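Long-range contacts in aldehyde dehydrogenase (Staphylococcus aureus, PDB 6K10), which oxidises the carotenoid aldehyde 4,4'-diaponeurosporen-4-al to 4,4'-diaponeurosporenoic acid with NAD+, a step in the biosynthesis of staphyloxanthin: residues 156-161 with 169-174; 293-298 with 321-326; 402-407 with 421-426. The protein carries 1 engineered substitution. One frame throughout, in Å; residues are numbered along the deposited sequence.

Contact 1 (156-161 with 169-174); sequences VIKRLI and YIEVIE
Val-172 is the central apolar residue of this contact: it stands up from strand 170-172 and presses its two methyls against one face of helix 151-164. CG1, anti to its own backbone N (chi1 174°), lies against the root of Lys-158, 3.8 Å from that residue's CB. CG2 points the other way, between two isoleucines of the helix, reaching Ile-161 CG1 at 3.7 Å and Ile-157 CG2 a little farther off; both meet it crosswise, at about a right angle. Ile-161 has CG2 anti to its backbone N and CG1 anti to its carbonyl carbon, so both branches face the strand, CG1 against Val-172 and CG2 against Ile-170, whose CG2 is 3.7 Å from it. Phe-129 of helix 126-138 touches Ile-157 and Ile-161 as well.

Along one flank the apolar patch gives way to charge. Lys-158 starts with CG anti to its backbone N, then bends at chi2 (132°) and chi4, so that the chain passes over Val-172 and drops its ammonium onto the strand backbone. Three oxygens hold it there: NZ donates to Val-172 O at 2.9 Å, in the carbonyl plane, makes a salt bridge of 2.9 Å with Glu-171 OE2, and hydrogen-bonds Asn-162 OD1. Glu-171 leaves the strand on the opposite face, and its bend at chi2 (62°) curls the carboxylate back, where OE2 also takes Val-172 N through its anti lone pair at 2.7 Å. Asn-162 ND2 grips the same oxygen. The carboxylate of Glu-174 crosses the aliphatic part of Lys-158 obliquely while OE2 pairs with Arg-155 NE.

Helix and strand run nearly antiparallel, as expected for the second half of the beta-alpha-beta crossover 141-145, 151-164, 170-172 in a Rossmann-like nucleotide-binding domain.

Contact 2 (293-298 with 321-326); sequences VNLKHY and DERYIE
Two side chains carry this contact, the ring of Tyr-298 and the bent chain of Arg-323. CE1 of Tyr-298 meets Tyr-324 O at the ring edge, 3.2 Å away, and lies 3.7 Å from CG1 of Ile-325, which crosses the ring obliquely. The ring gets there because its CG is anti to the backbone N (chi1 171°), directed off the helix toward the strand. Arg-323 turns at chi3 (-51°), which lays Arg-323 CD 3.5 Å from Asn-294 C. Val-293 O then sits over one face of the guanidinium, 3.1 Å from NH1, too poorly angled for a hydrogen bond; NE donates instead to Ile-292 O.

One shell out, Asn-294 is the N-cap of the helix, its OD1 accepting from His-297 N at 2.9 Å in an almost straight bond (170° at the hydrogen), the donor standing above the carbonyl plane. On the other side Arg-323 and Tyr-324 both face Asp-319. Far from the annotated active-site residues, the contact joins the capped start of helix 295-307 to strand 324-330 where that strand opens with a G1 beta bulge.

Contact 3 (402-407 with 421-426); sequences MHLANP and RYHGKY
Here two loops of the aldehyde dehydrogenase fold meet near the predicted active site. Segment 402-407 begins as a 3-10 turn after strand 394-397. Segment 421-426 leads into helix 425-430. The side chain of Leu-404 is about 6 Å from that of Ser-251, an engineered residue at a predicted active-site position, and His-423 is about 7 Å from Glu-217, also predicted, side chain to side chain.

The polar part runs through water. His-423 carries its ring anti to the carbonyl carbon (chi1 -72°), reaching across to the other loop. Water 1 lies in the plane of the imidazole at its edge, 2.8 Å from ND1, and donates to Asn-406 O at 2.7 Å. Leu-404 O approaches the same ring obliquely, 3.3 Å from ND1.

Apolar contact is slight. CB of Leu-404 lies in the ring plane at the imidazole edge, 4.0 Å from CE1. Phe-411 touches both residues, its ring tilted about 35° to that of His-423, and Val-252, next to Ser-251, touches Leu-404. Pro-407 rests its CB against CA of Gly-424.

The second subunit contacts both segments. Asn-406 ND2 bonds to Ser-105 OG and Asp-95 O of the second subunit, and Arg-421 pairs with Glu-434 of that subunit. Pro-407 packs on its Tyr-99.

Backbone meets backbone where the CA atoms come nearest, at Pro-407 and Gly-424. Gly-424 has a positive phi and no side chain, which lets its CA lie 3.6 Å from Pro-407 O in a CA-H...O contact, with 147° at the hydrogen.

Contact 1 is the buried one, contact 2 is partly buried, and contact 3 lies at the surface, yet nearest the chain centre and beside the second subunit. None shares an element with another, and their closest atoms are at least about 13 Å apart. Contacts 1 and 2 both set a helix against a strand, though of different sheets: branched aliphatic side chains and a salt bridge join 156-161 to 169-174, whereas a tyrosine edge and an arginine chain over backbone join 293-298 to 321-326 without a direct hydrogen bond. Contact 3 brings loops together through water and a glycine, and it alone approaches the predicted active-site residues.

Contact 1 (156-161 with 169-174)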
loop_
_atom_site.group_PDB
_atom_site.type_symbol
_atom_site.label_atom_id
_atom_site.label_comp_id
_atom_site.label_asym_id
_atom_site.label_seq_id
_atom_site.Cartn_x
_atom_site.Cartn_y
_atom_site.Cartn_z
ATOM N N VAL A 156 8.834 11.147 28.457
ATOM C CA VAL A 156 9.964 10.226 28.474
ATOM C C VAL A 156 10.412 9.925 27.052
ATOM O O VAL A 156 11.612 9.847 26.764
ATOM C CB VAL A 156 9.595 8.944 29.243
ATOM C CG1 VAL A 156 10.639 7.866 29.013
ATOM C CG2 VAL A 156 9.451 9.244 30.725
ATOM N N ILE A 157 9.451 9.772 26.138
ATOM C CA ILE A 157 9.775 9.539 24.733
ATOM C C ILE A 157 10.504 10.745 24.151
ATOM O O ILE A 157 11.513 10.606 23.448
ATOM C CB ILE A 157 8.496 9.209 23.941
ATOM C CG1 ILE A 157 7.970 7.826 24.335
ATOM C CG2 ILE A 157 8.749 9.293 22.443
ATOM C CD1 ILE A 157 6.703 7.421 23.605
ATOM N N LYS A 158 10.007 11.949 24.441
ATOM C CA LYS A 158 10.648 13.158 23.932
ATOM C C LYS A 158 12.057 13.319 24.491
ATOM O O LYS A 158 12.992 13.644 23.749
ATOM C CB LYS A 158 9.798 14.382 24.267
ATOM C CG LYS A 158 10.487 15.703 23.976
ATOM C CD LYS A 158 9.581 16.641 23.204
ATOM C CE LYS A 158 10.315 17.914 22.828
ATOM N NZ LYS A 158 10.903 17.813 21.465
ATOM N N ARG A 159 12.225 13.107 25.798
ATOM C CA ARG A 159 13.550 13.180 26.410
ATOM C C ARG A 159 14.507 12.196 25.751
ATOM O O ARG A 159 15.608 12.564 25.323
ATOM C CB ARG A 159 13.450 12.888 27.908
ATOM C CG ARG A 159 12.918 14.028 28.757
ATOM C CD ARG A 159 13.328 13.843 30.215
ATOM N NE ARG A 159 12.308 13.154 31.002
ATOM C CZ ARG A 159 12.505 12.006 31.646
ATOM N NH1 ARG A 159 11.519 11.455 32.339
ATOM N NH2 ARG A 159 13.686 11.406 31.595
ATOM N N LEU A 160 14.092 10.930 25.673
ATOM C CA LEU A 160 14.910 9.884 25.072
ATOM C C LEU A 160 15.365 10.269 23.670
ATOM O O LEU A 160 16.554 10.181 23.339
ATOM C CB LEU A 160 14.105 8.580 25.050
ATOM C CG LEU A 160 14.789 7.287 24.628
ATOM C CD1 LEU A 160 14.839 7.082 23.113
ATOM C CD2 LEU A 160 16.163 7.392 25.194
ATOM N N ILE A 161 14.425 10.704 22.834
ATOM C CA ILE A 161 14.743 11.017 21.445
ATOM C C ILE A 161 15.677 12.217 21.366
ATOM O O ILE A 161 16.695 12.188 20.666
ATOM C CB ILE A 161 13.451 11.252 20.643
ATOM C CG1 ILE A 161 12.679 9.939 20.481
ATOM C CG2 ILE A 161 13.764 11.889 19.301
ATOM C CD1 ILE A 161 13.403 8.897 19.654
ATOM N N TYR A 169 16.744 14.879 12.453
ATOM C CA TYR A 169 16.669 13.483 12.037
ATOM C C TYR A 169 15.423 12.807 12.600
ATOM O O TYR A 169 14.609 12.265 11.846
ATOM C CB TYR A 169 17.938 12.728 12.464
ATOM C CG TYR A 169 17.886 11.247 12.163
ATOM C CD1 TYR A 169 17.579 10.787 10.888
ATOM C CD2 TYR A 169 18.135 10.308 13.155
ATOM C CE1 TYR A 169 17.524 9.433 10.609
ATOM C CE2 TYR A 169 18.084 8.953 12.885
ATOM C CZ TYR A 169 17.778 8.521 11.613
ATOM O OH TYR A 169 17.727 7.172 11.343
ATOM N N ILE A 170 15.264 12.827 13.922
ATOM C CA ILE A 170 14.060 12.348 14.589
ATOM C C ILE A 170 13.668 13.379 15.638
ATOM O O ILE A 170 14.504 13.790 16.450
ATOM C CB ILE A 170 14.261 10.966 15.242
ATOM C CG1 ILE A 170 14.679 9.926 14.201
ATOM C CG2 ILE A 170 12.987 10.519 15.938
ATOM C CD1 ILE A 170 15.144 8.619 14.806
ATOM N N GLU A 171 12.406 13.798 15.616
ATOM C CA GLU A 171 11.903 14.802 16.542
ATOM C C GLU A 171 10.552 14.353 17.078
ATOM O O GLU A 171 9.789 13.672 16.388
ATOM C CB GLU A 171 11.785 16.177 15.863
ATOM C CG GLU A 171 11.143 17.284 16.703
ATOM C CD GLU A 171 11.922 17.621 17.967
ATOM O OE1 GLU A 171 12.517 18.718 18.016
ATOM O OE2 GLU A 171 11.918 16.813 18.920
ATOM N N VAL A 172 10.269 14.735 18.323
ATOM C CA VAL A 172 9.010 14.423 18.989
ATOM C C VAL A 172 8.248 15.719 19.221
ATOM O O VAL A 172 8.799 16.681 19.771
ATOM C CB VAL A 172 9.245 13.683 20.317
ATOM C CG1 VAL A 172 7.932 13.507 21.061
ATOM C CG2 VAL A 172 9.905 12.342 20.062
ATOM N N ILE A 173 6.981 15.738 18.815
ATOM C CA ILE A 173 6.109 16.900 18.961
ATOM C C ILE A 173 5.018 16.544 19.961
ATOM O O ILE A 173 4.153 15.708 19.675
ATOM C CB ILE A 173 5.496 17.327 17.622
ATOM C CG1 ILE A 173 6.589 17.585 16.587
ATOM C CG2 ILE A 173 4.616 18.551 17.814
ATOM C CD1 ILE A 173 7.386 18.825 16.857
ATOM N N GLU A 174 5.038 17.190 21.122
ATOM C CA GLU A 174 4.002 16.998 22.126
ATOM C C GLU A 174 2.813 17.911 21.850
ATOM O O GLU A 174 2.967 19.036 21.368
ATOM C CB GLU A 174 4.541 17.275 23.529
ATOM C CG GLU A 174 5.426 16.180 24.091
ATOM C CD GLU A 174 6.252 16.661 25.267
ATOM O OE1 GLU A 174 6.414 17.889 25.416
ATOM O OE2 GLU A 174 6.735 15.812 26.045
#

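Contact 2 (293-298 with 321-326)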
loop_
_atom_site.group_PDB
_atom_site.type_symbol
_atom_site.label_atom_id
_atom_site.label_comp_id
_atom_site.label_asym_id
_atom_site.label_seq_id
_atom_site.Cartn_x
_atom_site.Cartn_y
_atom_site.Cartn_z
ATOM N N VAL A 293 -7.027 4.908 31.098
ATOM C CA VAL A 293 -6.008 5.919 30.808
ATOM C C VAL A 293 -6.319 7.242 31.502
ATOM O O VAL A 293 -5.429 7.867 32.093
ATOM C CB VAL A 293 -5.847 6.106 29.287
ATOM C CG1 VAL A 293 -7.173 6.489 28.631
ATOM C CG2 VAL A 293 -4.775 7.150 28.988
ATOM N N ASN A 294 -7.569 7.699 31.438
ATOM C CA ASN A 294 -7.923 8.998 31.995
ATOM C C ASN A 294 -9.385 8.985 32.427
ATOM O O ASN A 294 -10.103 7.998 32.243
ATOM C CB ASN A 294 -7.621 10.129 30.998
ATOM C CG ASN A 294 -8.520 10.106 29.768
ATOM O OD1 ASN A 294 -9.353 9.215 29.594
ATOM N ND2 ASN A 294 -8.347 11.098 28.902
ATOM N N LEU A 295 -9.823 10.107 33.004
ATOM C CA LEU A 295 -11.173 10.186 33.553
ATOM C C LEU A 295 -12.237 10.180 32.464
ATOM O O LEU A 295 -13.344 9.677 32.691
ATOM C CB LEU A 295 -11.310 11.436 34.421
ATOM C CG LEU A 295 -10.697 11.282 35.811
ATOM C CD1 LEU A 295 -10.710 12.605 36.555
ATOM C CD2 LEU A 295 -11.438 10.206 36.600
ATOM N N LYS A 296 -11.934 10.733 31.287
ATOM C CA LYS A 296 -12.912 10.729 30.203
ATOM C C LYS A 296 -13.234 9.305 29.765
ATOM O O LYS A 296 -14.406 8.928 29.653
ATOM C CB LYS A 296 -12.400 11.553 29.022
ATOM C CG LYS A 296 -13.285 11.459 27.785
ATOM C CD LYS A 296 -14.711 11.888 28.097
ATOM C CE LYS A 296 -15.568 11.929 26.845
ATOM N NZ LYS A 296 -16.987 12.258 27.163
ATOM N N HIS A 297 -12.203 8.495 29.517
ATOM C CA HIS A 297 -12.444 7.112 29.119
ATOM C C HIS A 297 -12.999 6.287 30.271
ATOM O O HIS A 297 -13.783 5.359 30.045
ATOM C CB HIS A 297 -11.158 6.487 28.581
ATOM C CG HIS A 297 -10.863 6.848 27.158
ATOM N ND1 HIS A 297 -11.644 6.422 26.106
ATOM C CD2 HIS A 297 -9.877 7.600 26.616
ATOM C CE1 HIS A 297 -11.150 6.893 24.975
ATOM N NE2 HIS A 297 -10.077 7.611 25.257
ATOM N N TYR A 298 -12.605 6.607 31.506
ATOM C CA TYR A 298 -13.184 5.932 32.661
ATOM C C TYR A 298 -14.689 6.163 32.726
ATOM O O TYR A 298 -15.466 5.223 32.935
ATOM C CB TYR A 298 -12.504 6.412 33.945
ATOM C CG TYR A 298 -13.190 5.930 35.203
ATOM C CD1 TYR A 298 -12.881 4.694 35.756
ATOM C CD2 TYR A 298 -14.149 6.710 35.837
ATOM C CE1 TYR A 298 -13.510 4.248 36.902
ATOM C CE2 TYR A 298 -14.782 6.273 36.981
ATOM C CZ TYR A 298 -14.460 5.043 37.509
ATOM O OH TYR A 298 -15.092 4.613 38.650
ATOM N N ASP A 321 -11.146 6.967 41.888
ATOM C CA ASP A 321 -9.887 7.492 42.408
ATOM C C ASP A 321 -8.670 6.756 41.862
ATOM O O ASP A 321 -7.571 7.319 41.865
ATOM C CB ASP A 321 -9.889 7.429 43.935
ATOM C CG ASP A 321 -10.966 8.300 44.550
ATOM O OD1 ASP A 321 -11.402 9.266 43.889
ATOM O OD2 ASP A 321 -11.378 8.017 45.694
ATOM N N GLU A 322 -8.836 5.518 41.407
ATOM C CA GLU A 322 -7.766 4.763 40.774
ATOM C C GLU A 322 -7.963 4.623 39.273
ATOM O O GLU A 322 -7.140 3.982 38.610
ATOM C CB GLU A 322 -7.657 3.370 41.407
ATOM C CG GLU A 322 -6.717 3.282 42.593
ATOM C CD GLU A 322 -6.609 1.870 43.137
ATOM O OE1 GLU A 322 -6.361 0.940 42.339
ATOM O OE2 GLU A 322 -6.776 1.688 44.361
ATOM N N ARG A 323 -9.025 5.218 38.722
ATOM C CA ARG A 323 -9.455 4.955 37.348
ATOM C C ARG A 323 -9.554 3.451 37.107
ATOM O O ARG A 323 -9.115 2.926 36.083
ATOM C CB ARG A 323 -8.532 5.637 36.337
ATOM C CG ARG A 323 -8.408 7.138 36.572
ATOM C CD ARG A 323 -7.811 7.867 35.381
ATOM N NE ARG A 323 -6.561 7.273 34.917
ATOM C CZ ARG A 323 -5.356 7.688 35.293
ATOM N NH1 ARG A 323 -4.271 7.094 34.819
ATOM N NH2 ARG A 323 -5.235 8.697 36.145
ATOM N N TYR A 324 -10.143 2.760 38.077
ATOM C CA TYR A 324 -10.213 1.306 38.100
ATOM C C TYR A 324 -11.579 0.835 37.628
ATOM O O TYR A 324 -12.609 1.375 38.046
ATOM C CB TYR A 324 -9.946 0.779 39.510
ATOM C CG TYR A 324 -10.339 -0.666 39.707
ATOM C CD1 TYR A 324 -9.578 -1.695 39.168
ATOM C CD2 TYR A 324 -11.475 -1.002 40.435
ATOM C CE1 TYR A 324 -9.936 -3.017 39.348
ATOM C CE2 TYR A 324 -11.839 -2.322 40.622
ATOM C CZ TYR A 324 -11.065 -3.326 40.074
ATOM O OH TYR A 324 -11.419 -4.645 40.254
ATOM N N ILE A 325 -11.584 -0.177 36.766
ATOM C CA ILE A 325 -12.805 -0.861 36.363
ATOM C C ILE A 325 -12.538 -2.357 36.402
ATOM O O ILE A 325 -11.607 -2.845 35.750
ATOM C CB ILE A 325 -13.290 -0.425 34.973
ATOM C CG1 ILE A 325 -13.659 1.056 35.007
ATOM C CG2 ILE A 325 -14.484 -1.264 34.541
ATOM C CD1 ILE A 325 -14.282 1.554 33.757
ATOM N N GLU A 326 -13.348 -3.074 37.173
ATOM C CA GLU A 326 -13.186 -4.507 37.341
ATOM C C GLU A 326 -13.509 -5.240 36.039
ATOM O O GLU A 326 -14.363 -4.798 35.266
ATOM C CB GLU A 326 -14.106 -4.995 38.458
ATOM C CG GLU A 326 -13.914 -6.436 38.881
ATOM C CD GLU A 326 -14.928 -6.867 39.923
ATOM O OE1 GLU A 326 -14.696 -7.896 40.590
ATOM O OE2 GLU A 326 -15.958 -6.177 40.073
#

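Contact 3 (402-407 with 421-426)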
loop_
_atom_site.group_PDB
_atom_site.type_symbol
_atom_site.label_atom_id
_atom_site.label_comp_id
_atom_site.label_asym_id
_atom_site.label_seq_id
_atom_site.Cartn_x
_atom_site.Cartn_y
_atom_site.Cartn_z
ATOM N N MET A 402 -2.276 -13.114 20.141
ATOM C CA MET A 402 -0.896 -13.531 19.895
ATOM C C MET A 402 -0.486 -13.512 18.424
ATOM O O MET A 402 0.706 -13.683 18.141
ATOM C CB MET A 402 -0.653 -14.930 20.468
ATOM C CG MET A 402 -0.690 -14.994 21.988
ATOM S SD MET A 402 0.308 -13.708 22.772
ATOM C CE MET A 402 1.968 -14.314 22.475
ATOM N N HIS A 403 -1.411 -13.310 17.482
ATOM C CA HIS A 403 -0.985 -13.211 16.089
ATOM C C HIS A 403 -0.164 -11.952 15.832
ATOM O O HIS A 403 0.515 -11.867 14.803
ATOM C CB HIS A 403 -2.189 -13.274 15.141
ATOM C CG HIS A 403 -3.160 -12.145 15.301
ATOM N ND1 HIS A 403 -3.854 -11.915 16.470
ATOM C CD2 HIS A 403 -3.570 -11.193 14.428
ATOM C CE1 HIS A 403 -4.641 -10.865 16.313
ATOM N NE2 HIS A 403 -4.488 -10.408 15.084
ATOM N N LEU A 404 -0.200 -10.984 16.752
ATOM C CA LEU A 404 0.667 -9.814 16.680
ATOM C C LEU A 404 2.088 -10.110 17.137
ATOM O O LEU A 404 2.992 -9.314 16.863
ATOM C CB LEU A 404 0.096 -8.677 17.534
ATOM C CG LEU A 404 -0.953 -7.738 16.931
ATOM C CD1 LEU A 404 -2.185 -8.500 16.485
ATOM C CD2 LEU A 404 -1.333 -6.657 17.934
ATOM N N ALA A 405 2.304 -11.225 17.831
ATOM C CA ALA A 405 3.594 -11.516 18.439
ATOM C C ALA A 405 4.557 -12.221 17.497
ATOM O O ALA A 405 5.726 -12.399 17.852
ATOM C CB ALA A 405 3.403 -12.361 19.701
ATOM N N ASN A 406 4.103 -12.629 16.315
ATOM C CA ASN A 406 5.008 -13.161 15.311
ATOM C C ASN A 406 5.363 -12.041 14.348
ATOM O O ASN A 406 4.506 -11.628 13.551
ATOM C CB ASN A 406 4.367 -14.328 14.562
ATOM C CG ASN A 406 5.346 -15.044 13.645
ATOM O OD1 ASN A 406 6.457 -14.565 13.402
ATOM N ND2 ASN A 406 4.936 -16.196 13.129
ATOM N N PRO A 407 6.595 -11.521 14.371
ATOM C CA PRO A 407 6.945 -10.418 13.461
ATOM C C PRO A 407 6.951 -10.819 11.996
ATOM O O PRO A 407 7.021 -9.935 11.133
ATOM C CB PRO A 407 8.345 -10.008 13.933
ATOM C CG PRO A 407 8.910 -11.251 14.529
ATOM C CD PRO A 407 7.751 -11.969 15.168
ATOM N N ARG A 421 0.089 -2.176 6.711
ATOM C CA ARG A 421 0.504 -3.193 7.671
ATOM C C ARG A 421 1.947 -2.950 8.086
ATOM O O ARG A 421 2.687 -2.237 7.412
ATOM C CB ARG A 421 0.343 -4.593 7.079
ATOM C CG ARG A 421 1.410 -4.935 6.050
ATOM C CD ARG A 421 0.831 -5.084 4.657
ATOM N NE ARG A 421 1.839 -5.516 3.690
ATOM C CZ ARG A 421 1.789 -6.673 3.040
ATOM N NH1 ARG A 421 2.743 -6.997 2.177
ATOM N NH2 ARG A 421 0.784 -7.510 3.261
ATOM N N TYR A 422 2.338 -3.553 9.208
ATOM C CA TYR A 422 3.717 -3.444 9.686
ATOM C C TYR A 422 4.020 -4.619 10.612
ATOM O O TYR A 422 3.300 -5.622 10.611
ATOM C CB TYR A 422 3.977 -2.079 10.344
ATOM C CG TYR A 422 3.316 -1.827 11.687
ATOM C CD1 TYR A 422 1.934 -1.841 11.828
ATOM C CD2 TYR A 422 4.079 -1.533 12.815
ATOM C CE1 TYR A 422 1.330 -1.591 13.053
ATOM C CE2 TYR A 422 3.486 -1.283 14.044
ATOM C CZ TYR A 422 2.112 -1.314 14.158
ATOM O OH TYR A 422 1.521 -1.065 15.378
ATOM N N HIS A 423 5.081 -4.462 11.412
ATOM C CA HIS A 423 5.799 -5.497 12.159
ATOM C C HIS A 423 6.880 -6.160 11.318
ATOM O O HIS A 423 6.659 -6.496 10.149
ATOM C CB HIS A 423 4.883 -6.585 12.735
ATOM C CG HIS A 423 4.052 -6.126 13.885
ATOM N ND1 HIS A 423 3.246 -6.982 14.605
ATOM C CD2 HIS A 423 3.899 -4.902 14.441
ATOM C CE1 HIS A 423 2.641 -6.307 15.564
ATOM N NE2 HIS A 423 3.018 -5.043 15.485
ATOM N N GLY A 424 8.053 -6.351 11.921
ATOM C CA GLY A 424 9.141 -7.032 11.237
ATOM C C GLY A 424 9.550 -6.319 9.973
ATOM O O GLY A 424 9.680 -5.088 9.946
ATOM N N LYS A 425 9.745 -7.096 8.902
ATOM C CA LYS A 425 10.115 -6.507 7.620
ATOM C C LYS A 425 8.997 -5.646 7.041
ATOM O O LYS A 425 9.268 -4.728 6.255
ATOM C CB LYS A 425 10.515 -7.610 6.636
ATOM C CG LYS A 425 11.034 -7.086 5.303
ATOM C CD LYS A 425 11.552 -8.185 4.396
ATOM C CE LYS A 425 12.105 -7.592 3.106
ATOM N NZ LYS A 425 11.032 -7.027 2.233
ATOM N N TYR A 426 7.740 -5.911 7.420
ATOM C CA TYR A 426 6.643 -5.094 6.913
ATOM C C TYR A 426 6.733 -3.657 7.412
ATOM O O TYR A 426 6.282 -2.734 6.719
ATOM C CB TYR A 426 5.297 -5.719 7.295
ATOM C CG TYR A 426 5.107 -7.105 6.724
ATOM C CD1 TYR A 426 4.673 -7.285 5.418
ATOM C CD2 TYR A 426 5.374 -8.233 7.489
ATOM C CE1 TYR A 426 4.504 -8.550 4.887
ATOM C CE2 TYR A 426 5.210 -9.500 6.969
ATOM C CZ TYR A 426 4.774 -9.656 5.670
ATOM O OH TYR A 426 4.609 -10.920 5.153
HETATM O O HOH W 1 2.697 -9.561 13.657
#